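Local coordinates for cellulose biosynthesis protein BcsG (PDB 5OLT) that is required for cellulose biosynthesis, this piece being its zinc-binding extramembrane domain of the alkaline phosphatase family, at residues Q314-R327 against N342-V354. Residues are numbered along the deposited sequence; the frame is centred on the assembly and turned at random. Where two conformers were deposited one is given.
Sequences QPSSYLAISELVVR and NKLTSNLPQTAPV
Arg327 reaches out from helix 318-328 and binds the backbone carbonyls of Leu344 and Ser346 in this alkaline phosphatase-like domain. Its guanidinium meets Ser346 O end-on. Arg327 NH1 lies 2.9 Å from Ser346 O and Arg327 NH2 3.2 Å from it, with that oxygen in the guanidinium plane. Arg327 NH1 also bonds to Leu344 O at 2.8 Å, approaching from above the carbonyl plane. Leu348 CD2 sits over one guanidinium face, 3.6 Å above the plane and offset toward the rim. The arginine chain is extended from CG to NE, and its CB packs on Leu344 CD1.

Further along, the Pro349 ring crosses Leu319 at about a right angle and touches Ala320 and Glu323. Ahead of helix 318-328 the backbones join directly: Thr351 N donates to Pro315 O at 2.9 Å. Three waters join the segments as well; one of them accepts from Ser317 N and donates to Pro349 O.

Glu323 sets the arginine from within the helix. Its chain bends at chi2 (62°), bringing the carboxylate to the guanidinium edge. Arg327 NE lies 2.8 Å from Glu323 OE2 and meets its anti lone pair. This salt bridge holds the guanidinium by its NE edge and helps fix its rotation while NH1 and NH2 face the carbonyls.

Tyr318, Ile321 and Leu324 touch strand 259-265 of the central sheet. Asp17 OD2 accepts from Gln350 N, and Arg44 NH1 bonds to Gln350 O.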
loop_
_atom_site.group_PDB
_atom_site.type_symbol
_atom_site.label_atom_id
_atom_site.label_comp_id
_atom_site.label_asym_id
_atom_site.label_seq_id
_atom_site.Cartn_x
_atom_site.Cartn_y
_atom_site.Cartn_z
ATOM N N GLN A 314 -2.466 -4.004 14.469
ATOM C CA GLN A 314 -3.778 -4.567 14.114
ATOM C C GLN A 314 -3.845 -4.898 12.623
ATOM O O GLN A 314 -3.173 -4.240 11.804
ATOM C CB GLN A 314 -4.880 -3.575 14.485
ATOM C CG GLN A 314 -4.895 -3.229 15.972
ATOM C CD GLN A 314 -4.058 -2.000 16.361
ATOM O OE1 GLN A 314 -3.267 -1.428 15.569
ATOM N NE2 GLN A 314 -4.245 -1.568 17.609
ATOM N N PRO A 315 -4.643 -5.914 12.254
ATOM C CA PRO A 315 -4.752 -6.262 10.814
ATOM C C PRO A 315 -5.257 -5.048 10.027
ATOM O O PRO A 315 -6.288 -4.460 10.386
ATOM C CB PRO A 315 -5.807 -7.371 10.801
ATOM C CG PRO A 315 -5.723 -7.975 12.147
ATOM C CD PRO A 315 -5.417 -6.858 13.096
ATOM N N SER A 316 -4.520 -4.643 8.992
ATOM C CA SER A 316 -4.787 -3.409 8.273
ATOM C C SER A 316 -4.673 -3.646 6.779
ATOM O O SER A 316 -4.097 -4.654 6.322
ATOM C CB SER A 316 -3.720 -2.374 8.653
ATOM O OG SER A 316 -3.745 -2.105 10.057
ATOM N N SER A 317 -5.188 -2.701 6.025
ATOM C CA SER A 317 -4.954 -2.706 4.583
ATOM C C SER A 317 -5.132 -1.283 4.058
ATOM O O SER A 317 -4.989 -0.301 4.840
ATOM C CB SER A 317 -5.908 -3.723 3.885
ATOM O OG SER A 317 -5.474 -3.939 2.545
ATOM N N TYR A 318 -5.448 -1.146 2.758
ATOM C CA TYR A 318 -5.436 0.170 2.103
ATOM C C TYR A 318 -6.338 1.202 2.757
ATOM O O TYR A 318 -6.016 2.406 2.733
ATOM C CB TYR A 318 -5.792 0.032 0.632
ATOM C CG TYR A 318 -4.870 -0.940 -0.063
ATOM C CD1 TYR A 318 -3.535 -0.602 -0.316
ATOM C CD2 TYR A 318 -5.308 -2.226 -0.406
ATOM C CE1 TYR A 318 -2.661 -1.508 -0.923
ATOM C CE2 TYR A 318 -4.454 -3.146 -1.006
ATOM C CZ TYR A 318 -3.137 -2.780 -1.289
ATOM O OH TYR A 318 -2.265 -3.691 -1.862
ATOM N N LEU A 319 -7.468 0.770 3.321
ATOM C CA LEU A 319 -8.387 1.734 3.916
ATOM C C LEU A 319 -7.692 2.541 5.021
ATOM O O LEU A 319 -7.984 3.742 5.183
ATOM C CB LEU A 319 -9.656 1.047 4.448
ATOM C CG LEU A 319 -10.826 1.963 4.814
ATOM C CD1 LEU A 319 -11.373 2.686 3.579
ATOM C CD2 LEU A 319 -11.908 1.145 5.502
ATOM N N ALA A 320 -6.774 1.905 5.765
ATOM C CA ALA A 320 -6.035 2.628 6.820
ATOM C C ALA A 320 -5.108 3.705 6.245
ATOM O O ALA A 320 -4.895 4.742 6.915
ATOM C CB ALA A 320 -5.244 1.661 7.685
ATOM N N ILE A 321 -4.562 3.477 5.046
ATOM C CA ILE A 321 -3.751 4.508 4.378
ATOM C C ILE A 321 -4.641 5.691 4.004
ATOM O O ILE A 321 -4.330 6.848 4.308
ATOM C CB ILE A 321 -3.024 3.956 3.132
ATOM C CG1 ILE A 321 -2.122 2.758 3.500
ATOM C CG2 ILE A 321 -2.303 5.074 2.364
ATOM C CD1 ILE A 321 -1.023 3.044 4.506
ATOM N N SER A 322 -5.805 5.402 3.416
ATOM C CA SER A 322 -6.730 6.455 3.080
ATOM C C SER A 322 -7.137 7.251 4.333
ATOM O O SER A 322 -7.233 8.505 4.270
ATOM C CB SER A 322 -7.937 5.883 2.332
ATOM O OG SER A 322 -8.826 6.943 1.986
ATOM N N GLU A 323 -7.385 6.557 5.450
ATOM C CA GLU A 323 -7.725 7.296 6.666
ATOM C C GLU A 323 -6.602 8.210 7.135
ATOM O O GLU A 323 -6.861 9.354 7.516
ATOM C CB GLU A 323 -8.077 6.302 7.768
ATOM C CG GLU A 323 -8.469 6.954 9.075
ATOM C CD GLU A 323 -9.681 7.820 9.011
ATOM O OE1 GLU A 323 -10.563 7.588 8.155
ATOM O OE2 GLU A 323 -9.765 8.743 9.872
ATOM N N LEU A 324 -5.353 7.744 7.068
ATOM C CA LEU A 324 -4.255 8.624 7.453
ATOM C C LEU A 324 -4.155 9.830 6.533
ATOM O O LEU A 324 -3.892 10.954 7.019
ATOM C CB LEU A 324 -2.917 7.848 7.464
ATOM C CG LEU A 324 -2.741 6.917 8.684
ATOM C CD1 LEU A 324 -1.581 5.975 8.431
ATOM C CD2 LEU A 324 -2.529 7.704 9.991
ATOM N N VAL A 325 -4.410 9.645 5.229
ATOM C CA VAL A 325 -4.447 10.768 4.295
ATOM C C VAL A 325 -5.541 11.767 4.676
ATOM O O VAL A 325 -5.268 12.977 4.694
ATOM C CB VAL A 325 -4.540 10.304 2.808
ATOM C CG1 VAL A 325 -4.717 11.508 1.862
ATOM C CG2 VAL A 325 -3.279 9.495 2.440
ATOM N N VAL A 326 -6.757 11.309 4.960
ATOM C CA VAL A 326 -7.761 12.306 5.273
ATOM C C VAL A 326 -7.406 13.044 6.577
ATOM O O VAL A 326 -7.632 14.258 6.645
ATOM C CB VAL A 326 -9.170 11.703 5.236
ATOM C CG1 VAL A 326 -9.499 10.966 6.512
ATOM C CG2 VAL A 326 -10.211 12.760 4.937
ATOM N N ARG A 327 -6.795 12.343 7.553
ATOM C CA ARG A 327 -6.375 12.990 8.821
ATOM C C ARG A 327 -5.349 14.080 8.551
ATOM O O ARG A 327 -5.299 15.084 9.285
ATOM C CB ARG A 327 -5.851 11.957 9.825
ATOM C CG ARG A 327 -6.989 11.032 10.270
ATOM C CD ARG A 327 -6.528 10.028 11.285
ATOM N NE ARG A 327 -7.639 9.147 11.675
ATOM C CZ ARG A 327 -7.551 8.261 12.670
ATOM N NH1 ARG A 327 -6.441 8.161 13.395
ATOM N NH2 ARG A 327 -8.573 7.455 12.940
ATOM N N ASN A 342 -0.570 9.757 19.360
ATOM C CA ASN A 342 -1.502 8.692 19.732
ATOM C C ASN A 342 -2.807 8.786 19.037
ATOM O O ASN A 342 -3.240 7.835 18.406
ATOM C CB ASN A 342 -1.730 8.709 21.228
ATOM C CG ASN A 342 -0.500 8.359 21.949
ATOM O OD1 ASN A 342 0.241 9.240 22.374
ATOM N ND2 ASN A 342 -0.230 7.074 22.054
ATOM N N LYS A 343 -3.433 9.943 19.105
ATOM C CA LYS A 343 -4.726 10.140 18.460
ATOM C C LYS A 343 -4.598 9.940 16.950
ATOM O O LYS A 343 -5.444 9.273 16.348
ATOM C CB LYS A 343 -5.256 11.540 18.766
ATOM C CG LYS A 343 -6.651 11.809 18.237
ATOM C CD LYS A 343 -7.077 13.188 18.669
ATOM C CE LYS A 343 -8.498 13.475 18.258
ATOM N NZ LYS A 343 -8.811 14.893 18.625
ATOM N N LEU A 344 -3.535 10.482 16.355
ATOM C CA LEU A 344 -3.335 10.365 14.904
ATOM C C LEU A 344 -3.235 8.907 14.448
ATOM O O LEU A 344 -3.666 8.602 13.338
ATOM C CB LEU A 344 -2.089 11.136 14.478
ATOM C CG LEU A 344 -1.732 11.122 12.976
ATOM C CD1 LEU A 344 -2.850 11.748 12.143
ATOM C CD2 LEU A 344 -0.447 11.909 12.784
ATOM N N THR A 345 -2.668 8.050 15.280
ATOM C CA THR A 345 -2.428 6.648 14.889
ATOM C C THR A 345 -3.411 5.667 15.540
ATOM O O THR A 345 -3.260 4.455 15.362
ATOM C CB THR A 345 -0.983 6.214 15.214
ATOM O OG1 THR A 345 -0.703 6.374 16.629
ATOM C CG2 THR A 345 0.031 7.014 14.401
ATOM N N SER A 346 -4.414 6.176 16.266
ATOM C CA SER A 346 -5.389 5.315 16.954
ATOM C C SER A 346 -6.721 5.291 16.178
ATOM O O SER A 346 -7.037 6.190 15.383
ATOM C CB SER A 346 -5.618 5.762 18.422
ATOM O OG SER A 346 -4.429 5.507 19.181
ATOM N N ASN A 347 -7.496 4.226 16.417
ATOM C CA ASN A 347 -8.807 4.047 15.782
ATOM C C ASN A 347 -8.747 4.044 14.263
ATOM O O ASN A 347 -9.663 4.481 13.596
ATOM C CB ASN A 347 -9.802 5.091 16.278
ATOM C CG ASN A 347 -9.772 5.218 17.779
ATOM O OD1 ASN A 347 -9.186 6.167 18.325
ATOM N ND2 ASN A 347 -10.307 4.214 18.454
ATOM N N LEU A 348 -7.645 3.542 13.729
ATOM C CA LEU A 348 -7.564 3.380 12.276
ATOM C C LEU A 348 -8.412 2.182 11.887
ATOM O O LEU A 348 -8.580 1.235 12.674
ATOM C CB LEU A 348 -6.106 3.172 11.841
ATOM C CG LEU A 348 -5.152 4.359 11.987
ATOM C CD1 LEU A 348 -3.705 3.937 11.757
ATOM C CD2 LEU A 348 -5.531 5.508 11.076
ATOM N N PRO A 349 -8.947 2.223 10.671
ATOM C CA PRO A 349 -9.738 1.049 10.266
ATOM C C PRO A 349 -8.905 -0.230 10.221
ATOM O O PRO A 349 -7.770 -0.244 9.720
ATOM C CB PRO A 349 -10.226 1.403 8.867
ATOM C CG PRO A 349 -9.371 2.500 8.414
ATOM C CD PRO A 349 -8.851 3.238 9.621
ATOM N N GLN A 350 -9.482 -1.299 10.758
ATOM C CA GLN A 350 -8.867 -2.638 10.681
ATOM C C GLN A 350 -9.569 -3.381 9.572
ATOM O O GLN A 350 -10.755 -3.135 9.308
ATOM C CB GLN A 350 -9.054 -3.437 11.979
ATOM C CG GLN A 350 -8.419 -2.700 13.157
ATOM C CD GLN A 350 -8.540 -3.449 14.452
ATOM O OE1 GLN A 350 -8.367 -4.655 14.507
ATOM N NE2 GLN A 350 -8.767 -2.700 15.540
ATOM N N THR A 351 -8.834 -4.280 8.927
ATOM C CA THR A 351 -9.376 -5.041 7.800
ATOM C C THR A 351 -8.861 -6.453 7.944
ATOM O O THR A 351 -7.652 -6.674 8.169
ATOM C CB THR A 351 -8.892 -4.447 6.453
ATOM O OG1 THR A 351 -9.259 -3.055 6.391
ATOM C CG2 THR A 351 -9.534 -5.194 5.273
ATOM N N ALA A 352 -9.759 -7.426 7.843
ATOM C CA ALA A 352 -9.334 -8.829 7.902
ATOM C C ALA A 352 -8.401 -9.124 6.715
ATOM O O ALA A 352 -8.564 -8.520 5.624
ATOM C CB ALA A 352 -10.553 -9.768 7.894
ATOM N N PRO A 353 -7.429 -10.038 6.924
ATOM C CA PRO A 353 -6.469 -10.374 5.844
ATOM C C PRO A 353 -7.054 -11.356 4.845
ATOM O O PRO A 353 -6.898 -12.549 4.954
ATOM C CB PRO A 353 -5.284 -10.971 6.606
ATOM C CG PRO A 353 -5.933 -11.598 7.785
ATOM C CD PRO A 353 -7.003 -10.614 8.215
ATOM N N VAL A 354 -7.776 -10.812 3.912
ATOM C CA VAL A 354 -8.366 -11.569 2.814
ATOM C C VAL A 354 -7.605 -11.171 1.563
ATOM O O VAL A 354 -7.388 -9.980 1.317
ATOM C CB VAL A 354 -9.850 -11.192 2.652
ATOM C CG1 VAL A 354 -10.441 -11.835 1.392
ATOM C CG2 VAL A 354 -10.622 -11.573 3.927
HETATM O O HOH W 1 -5.240 -7.277 7.059
HETATM O O HOH W 2 -5.359 -0.229 11.241
HETATM O O HOH W 3 -7.339 -1.210 7.098
#